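Uncharacterized protein (Bacteroides thetaiotaomicron VPI-5482, PDB 3KNY) is of unknown function, a probable lipoprotein of a gut bacterium whose chain folds into mostly beta structure with two helices. Local coordinates at residues N28-P31 and D32-E36; K62-S65 and E66-K70; N77-C80 and E81-K85. All coordinates share one frame; numbering follows the deposited sequence.

Interaction 1: N28-P31 and D32-E36; sequences NTIP and DWVSE
Pro-31 sits just ahead of the short 3-10 segment 32-36, and its ring lies beside Trp-33 and against Val-34 at the opening turn of that segment, within the loop joining strand 7-10 to helix 40-49. The turn is closed by Val-34 N donating to Pro-31 O at 3.0 Å, a bent bond (144°) that meets the carbonyl from above its plane. The indole of Trp-33 is placed by a first torsion of 71°, which sets CG between the backbone N and the carbonyl carbon; its pyrrole side then runs alongside the proline, NE1 lying 3.4 Å from Pro-31 CB in an oblique approach. Val-34 has CG1 anti to the backbone N (chi1 167°), which leaves CG2 anti to the carbonyl carbon, over the centre of the Trp-33 ring at 3.8 Å above its plane. Ile-30 crosses Val-34 at about a right angle, its CG2 lying against CB and CG1 of the valine. Beyond the two segments, Tyr-57 touches both Pro-31 and Val-34, while Tyr-43 and Trp-46 of helix 40-49 meet Ile-30. One residue further on, Asp-32 O accepts twice from Ser-35: from N at 3.0 Å, and from OG at 2.9 Å in the carbonyl plane.

Interaction 2: K62-S65 and E66-K70; sequences KDIS and EKRKK
Ser-65 turns its hydroxyl back over the first turn of helix 66-84, where OG accepts from Arg-68 N at 3.0 Å in a fairly straight bond (162°). A first torsion of 87° makes this possible: OG stands between the backbone N and the carbonyl carbon, on the side toward the first-turn amide of Arg-68. The carbonyl of the same residue, Ser-65 O, takes Lys-69 N at 2.9 Å and 171°, so both the side chain and the backbone of Ser-65 hold the start of the helix. OG also hydrogen-bonds to Glu-100 OE2, which ties the cap to a neighbouring loop. Replacing Ser-65 by an alanine would probably leave Arg-68 N without its capping acceptor and Glu-100 without this mate. Ile-64 points toward the helix and crosses Arg-68 obliquely, its CG2 turned to Arg-68 CB. Arg-68 then bends at its second torsion and carries the guanidinium away from Ile-64, to Ala-98 O through NH2 and to Glu-71 and Pro-218 O through NH1. Lys-69 runs the other way and crosses Ile-64 at about a right angle; its bends beyond CG bring NZ back to 3.5 Å from Ile-64 O. The arrangement is that of a serine N-cap, with a hydrophobic residue just before it laid against the first turn.

Interaction 3: N77-C80 and E81-K85; sequences NNIC and ERIEK
Residues 77-80 and 81-84 are consecutive turns of one helix, and four i to i+4 amide bonds join them. Glu-81 N reaches Asn-77 O at 3.0 Å, Ile-83 N reaches Ile-79 O at 2.9 Å and Glu-84 N reaches Cys-80 O at 2.7 Å, whereas Arg-82 N to Asn-78 O is longer, at 3.3 Å. A side-chain bond adds to this last rung: Arg-82 NE donates to Asn-78 OD1 at 3.2 Å, almost straight at 172°. The oxygen lies at the guanidinium edge, in its plane, yet NE stands above the amide's carbonyl plane, the two flat groups being turned 66° apart. With CG anti to the backbone N (chi1 158°) the amide of Asn-78 reaches along the helix to Arg-82, and ND2 is held by Asp-185 O on a loop. The helix is the connecting element of a beta-alpha-beta unit between strands 53-55 and 93-97, and one side of it meets helix 40-49: Cys-80 touches Leu-45 and Thr-48, and Ile-79 touches Met-49. Ile-79 and Ile-83 cross obliquely, CG2 of the first 4.2 Å from CD1 of the second, Ile-83 also touching Arg-52 of a loop. On another flank the Glu-81 chain, bent at its second torsion, brings OE2 to Lys-85 NZ in a salt bridge.

In the fold
The three contacts follow one another in the sequence without overlapping. Interactions 2 and 3 share helix 66-84: the first caps its N-terminal end and the second lies in its last turns, with centres about 21 Å apart and nearest atoms about 7 Å apart. Interaction 1 belongs to the earlier loop that leads into helix 40-49. Its centre is about 19 Å from that of interaction 2 and about 20 Å from that of interaction 3; the nearest atoms are about 7 Å and about 9 Å away, so it touches neither directly. Helix 40-49 connects interactions 1 and 3 indirectly, as both lay side chains on it.

Interaction 1: N28-P31 and D32-E36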
# COMPACT_ATOMS: atom_id res chain seq x y z
N ASN A 28 7.99 -12.37 0.27
CA ASN A 28 8.38 -13.59 0.95
C ASN A 28 9.12 -13.38 2.29
O ASN A 28 9.94 -14.19 2.67
CB ASN A 28 9.17 -14.47 -0.02
CG ASN A 28 8.41 -14.73 -1.30
OD1 ASN A 28 7.37 -15.40 -1.30
ND2 ASN A 28 8.92 -14.19 -2.41
N THR A 29 8.82 -12.28 2.98
CA THR A 29 9.26 -12.08 4.35
C THR A 29 8.11 -11.54 5.20
O THR A 29 7.18 -10.89 4.69
CB THR A 29 10.47 -11.12 4.47
OG1 THR A 29 10.01 -9.76 4.49
CG2 THR A 29 11.47 -11.33 3.34
N ILE A 30 8.17 -11.82 6.50
CA ILE A 30 7.21 -11.32 7.49
C ILE A 30 8.02 -10.84 8.68
O ILE A 30 8.87 -11.56 9.15
CB ILE A 30 6.21 -12.42 7.94
CG1 ILE A 30 5.58 -13.07 6.69
CG2 ILE A 30 5.13 -11.84 8.86
CD1 ILE A 30 4.46 -14.04 6.98
N PRO A 31 7.81 -9.59 9.14
CA PRO A 31 8.58 -9.15 10.30
C PRO A 31 8.38 -10.09 11.48
O PRO A 31 7.26 -10.54 11.71
CB PRO A 31 8.00 -7.75 10.63
CG PRO A 31 6.94 -7.47 9.62
CD PRO A 31 7.11 -8.46 8.50
N ASP A 32 9.46 -10.38 12.20
CA ASP A 32 9.37 -11.34 13.28
C ASP A 32 8.20 -11.02 14.22
O ASP A 32 7.38 -11.89 14.50
CB ASP A 32 10.65 -11.42 14.09
CG ASP A 32 10.60 -12.55 15.12
OD1 ASP A 32 10.21 -13.67 14.74
OD2 ASP A 32 10.91 -12.32 16.31
N TRP A 33 8.11 -9.78 14.67
CA TRP A 33 7.09 -9.43 15.66
C TRP A 33 5.67 -9.88 15.29
O TRP A 33 4.84 -10.15 16.17
CB TRP A 33 7.13 -7.93 15.95
CG TRP A 33 6.64 -7.08 14.86
CD1 TRP A 33 7.38 -6.51 13.87
CD2 TRP A 33 5.28 -6.68 14.63
NE1 TRP A 33 6.56 -5.79 13.04
CE2 TRP A 33 5.28 -5.87 13.49
CE3 TRP A 33 4.07 -6.93 15.29
CZ2 TRP A 33 4.11 -5.31 12.98
CZ3 TRP A 33 2.91 -6.37 14.78
CH2 TRP A 33 2.94 -5.57 13.64
N VAL A 34 5.39 -9.95 13.99
CA VAL A 34 4.05 -10.33 13.50
C VAL A 34 3.63 -11.70 14.00
O VAL A 34 2.49 -11.88 14.44
CB VAL A 34 3.96 -10.29 11.95
CG1 VAL A 34 2.71 -10.98 11.47
CG2 VAL A 34 3.98 -8.87 11.48
N SER A 35 4.56 -12.65 13.97
CA SER A 35 4.27 -14.04 14.34
C SER A 35 3.77 -14.21 15.76
O SER A 35 3.39 -15.31 16.14
CB SER A 35 5.50 -14.94 14.12
OG SER A 35 6.55 -14.66 15.04
N GLU A 36 3.80 -13.15 16.56
CA GLU A 36 3.30 -13.21 17.93
C GLU A 36 1.91 -12.67 18.04
O GLU A 36 1.30 -12.73 19.10
CB GLU A 36 4.21 -12.44 18.87
CG GLU A 36 5.28 -13.29 19.50
CD GLU A 36 6.25 -12.45 20.28
OE1 GLU A 36 6.65 -11.38 19.78
OE2 GLU A 36 6.61 -12.86 21.40

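Interaction 2: K62-S65 and E66-K70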
# COMPACT_ATOMS: atom_id res chain seq x y z
N LYS A 62 -2.54 -2.69 17.10
CA LYS A 62 -3.74 -2.03 17.58
C LYS A 62 -4.85 -3.06 17.76
O LYS A 62 -4.91 -4.04 17.03
CB LYS A 62 -4.19 -0.97 16.57
CG LYS A 62 -5.02 0.18 17.13
CD LYS A 62 -5.21 1.29 16.07
CE LYS A 62 -3.94 2.14 15.89
NZ LYS A 62 -3.96 2.96 14.64
N ASP A 63 -5.73 -2.81 18.72
CA ASP A 63 -6.77 -3.77 19.03
C ASP A 63 -7.83 -3.79 17.94
O ASP A 63 -8.48 -2.79 17.69
CB ASP A 63 -7.41 -3.42 20.38
CG ASP A 63 -6.39 -3.31 21.50
OD1 ASP A 63 -5.30 -3.94 21.39
OD2 ASP A 63 -6.67 -2.60 22.48
N ILE A 64 -8.01 -4.96 17.32
CA ILE A 64 -8.92 -5.15 16.19
C ILE A 64 -10.13 -5.93 16.66
O ILE A 64 -9.97 -6.98 17.25
CB ILE A 64 -8.24 -6.01 15.07
CG1 ILE A 64 -6.79 -5.56 14.78
CG2 ILE A 64 -9.09 -6.01 13.81
CD1 ILE A 64 -5.68 -6.42 15.51
N SER A 65 -11.35 -5.46 16.39
CA SER A 65 -12.54 -6.22 16.78
C SER A 65 -12.65 -7.53 16.01
O SER A 65 -11.95 -7.74 15.02
CB SER A 65 -13.82 -5.42 16.55
OG SER A 65 -14.29 -5.59 15.23
N GLU A 66 -13.54 -8.40 16.47
CA GLU A 66 -13.77 -9.68 15.82
C GLU A 66 -14.46 -9.45 14.47
O GLU A 66 -14.10 -10.10 13.49
CB GLU A 66 -14.58 -10.65 16.71
CG GLU A 66 -13.88 -11.06 18.02
CD GLU A 66 -12.43 -11.56 17.83
OE1 GLU A 66 -12.18 -12.40 16.93
OE2 GLU A 66 -11.53 -11.13 18.58
N LYS A 67 -15.41 -8.51 14.42
CA LYS A 67 -16.05 -8.15 13.15
C LYS A 67 -14.97 -7.78 12.11
O LYS A 67 -15.03 -8.21 10.96
CB LYS A 67 -17.01 -6.96 13.33
CG LYS A 67 -17.89 -6.66 12.09
CD LYS A 67 -18.23 -5.16 11.93
CE LYS A 67 -16.99 -4.34 11.50
NZ LYS A 67 -17.28 -2.97 10.99
N ARG A 68 -13.98 -6.99 12.56
CA ARG A 68 -12.90 -6.54 11.70
C ARG A 68 -11.97 -7.68 11.31
O ARG A 68 -11.67 -7.83 10.13
CB ARG A 68 -12.11 -5.43 12.39
CG ARG A 68 -10.98 -4.84 11.55
CD ARG A 68 -11.48 -4.27 10.22
NE ARG A 68 -10.40 -3.70 9.40
CZ ARG A 68 -10.55 -3.26 8.14
NH1 ARG A 68 -11.74 -3.34 7.56
NH2 ARG A 68 -9.53 -2.75 7.46
N LYS A 69 -11.53 -8.47 12.28
CA LYS A 69 -10.70 -9.65 11.95
C LYS A 69 -11.35 -10.49 10.85
O LYS A 69 -10.66 -11.00 9.97
CB LYS A 69 -10.49 -10.56 13.16
CG LYS A 69 -9.41 -10.15 14.13
CD LYS A 69 -9.01 -11.35 14.99
CE LYS A 69 -8.78 -10.96 16.44
NZ LYS A 69 -7.90 -9.76 16.54
N LYS A 70 -12.67 -10.68 10.93
CA LYS A 70 -13.38 -11.46 9.93
C LYS A 70 -13.19 -10.79 8.58
O LYS A 70 -12.80 -11.43 7.61
CB LYS A 70 -14.86 -11.59 10.24
CG LYS A 70 -15.54 -12.64 9.38
CD LYS A 70 -17.01 -12.83 9.74
CE LYS A 70 -17.52 -14.20 9.30
NZ LYS A 70 -17.05 -14.54 7.93

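Interaction 3: N77-C80 and E81-K85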
# COMPACT_ATOMS: atom_id res chain seq x y z
N ASN A 77 -8.16 -14.33 2.63
CA ASN A 77 -8.45 -15.72 2.27
C ASN A 77 -8.81 -15.82 0.81
O ASN A 77 -8.28 -16.66 0.07
CB ASN A 77 -9.58 -16.31 3.12
CG ASN A 77 -9.67 -17.82 2.97
OD1 ASN A 77 -8.79 -18.54 3.43
ND2 ASN A 77 -10.71 -18.31 2.31
N ASN A 78 -9.71 -14.94 0.41
CA ASN A 78 -10.16 -14.85 -0.96
C ASN A 78 -8.99 -14.56 -1.91
O ASN A 78 -8.85 -15.22 -2.94
CB ASN A 78 -11.26 -13.77 -1.02
CG ASN A 78 -11.45 -13.19 -2.38
OD1 ASN A 78 -11.98 -13.87 -3.27
ND2 ASN A 78 -11.04 -11.91 -2.57
N ILE A 79 -8.14 -13.60 -1.55
CA ILE A 79 -6.99 -13.26 -2.39
C ILE A 79 -6.03 -14.46 -2.51
O ILE A 79 -5.56 -14.77 -3.61
CB ILE A 79 -6.24 -11.98 -1.87
CG1 ILE A 79 -7.15 -10.75 -2.00
CG2 ILE A 79 -4.95 -11.75 -2.65
CD1 ILE A 79 -6.77 -9.56 -1.13
N CYS A 80 -5.76 -15.13 -1.39
CA CYS A 80 -4.88 -16.30 -1.38
C CYS A 80 -5.40 -17.40 -2.29
O CYS A 80 -4.64 -18.07 -2.98
CB CYS A 80 -4.77 -16.86 0.03
SG CYS A 80 -3.69 -15.93 1.13
N GLU A 81 -6.71 -17.59 -2.28
CA GLU A 81 -7.32 -18.54 -3.17
C GLU A 81 -6.99 -18.24 -4.63
O GLU A 81 -6.74 -19.15 -5.41
CB GLU A 81 -8.83 -18.58 -2.97
CG GLU A 81 -9.55 -19.54 -3.93
CD GLU A 81 -10.73 -20.23 -3.29
OE1 GLU A 81 -11.06 -19.91 -2.12
OE2 GLU A 81 -11.33 -21.12 -3.95
N ARG A 82 -6.99 -16.96 -4.98
CA ARG A 82 -6.66 -16.56 -6.34
C ARG A 82 -5.18 -16.70 -6.63
O ARG A 82 -4.81 -17.04 -7.75
CB ARG A 82 -7.10 -15.13 -6.59
CG ARG A 82 -8.59 -15.02 -6.50
CD ARG A 82 -9.06 -13.69 -6.02
NE ARG A 82 -10.51 -13.69 -6.07
CZ ARG A 82 -11.21 -13.50 -7.19
NH1 ARG A 82 -10.61 -13.27 -8.35
NH2 ARG A 82 -12.53 -13.54 -7.14
N ILE A 83 -4.35 -16.45 -5.63
CA ILE A 83 -2.90 -16.65 -5.77
C ILE A 83 -2.70 -18.13 -5.99
O ILE A 83 -2.05 -18.52 -6.94
CB ILE A 83 -2.08 -16.16 -4.54
CG1 ILE A 83 -2.26 -14.64 -4.37
CG2 ILE A 83 -0.61 -16.50 -4.72
CD1 ILE A 83 -1.51 -14.02 -3.17
N GLU A 84 -3.31 -18.96 -5.14
CA GLU A 84 -3.19 -20.43 -5.27
C GLU A 84 -3.76 -20.96 -6.59
O GLU A 84 -3.18 -21.85 -7.20
CB GLU A 84 -3.85 -21.16 -4.09
CG GLU A 84 -3.00 -21.18 -2.83
CD GLU A 84 -3.78 -21.56 -1.57
OE1 GLU A 84 -4.78 -22.31 -1.68
OE2 GLU A 84 -3.38 -21.11 -0.47
N LYS A 85 -4.88 -20.38 -7.05
CA LYS A 85 -5.52 -20.81 -8.31
C LYS A 85 -4.78 -20.39 -9.58
O LYS A 85 -5.26 -20.66 -10.67
CB LYS A 85 -6.98 -20.32 -8.37
CG LYS A 85 -7.89 -21.22 -7.54
CD LYS A 85 -9.33 -20.77 -7.44
CE LYS A 85 -10.12 -21.83 -6.68
NZ LYS A 85 -11.52 -21.42 -6.40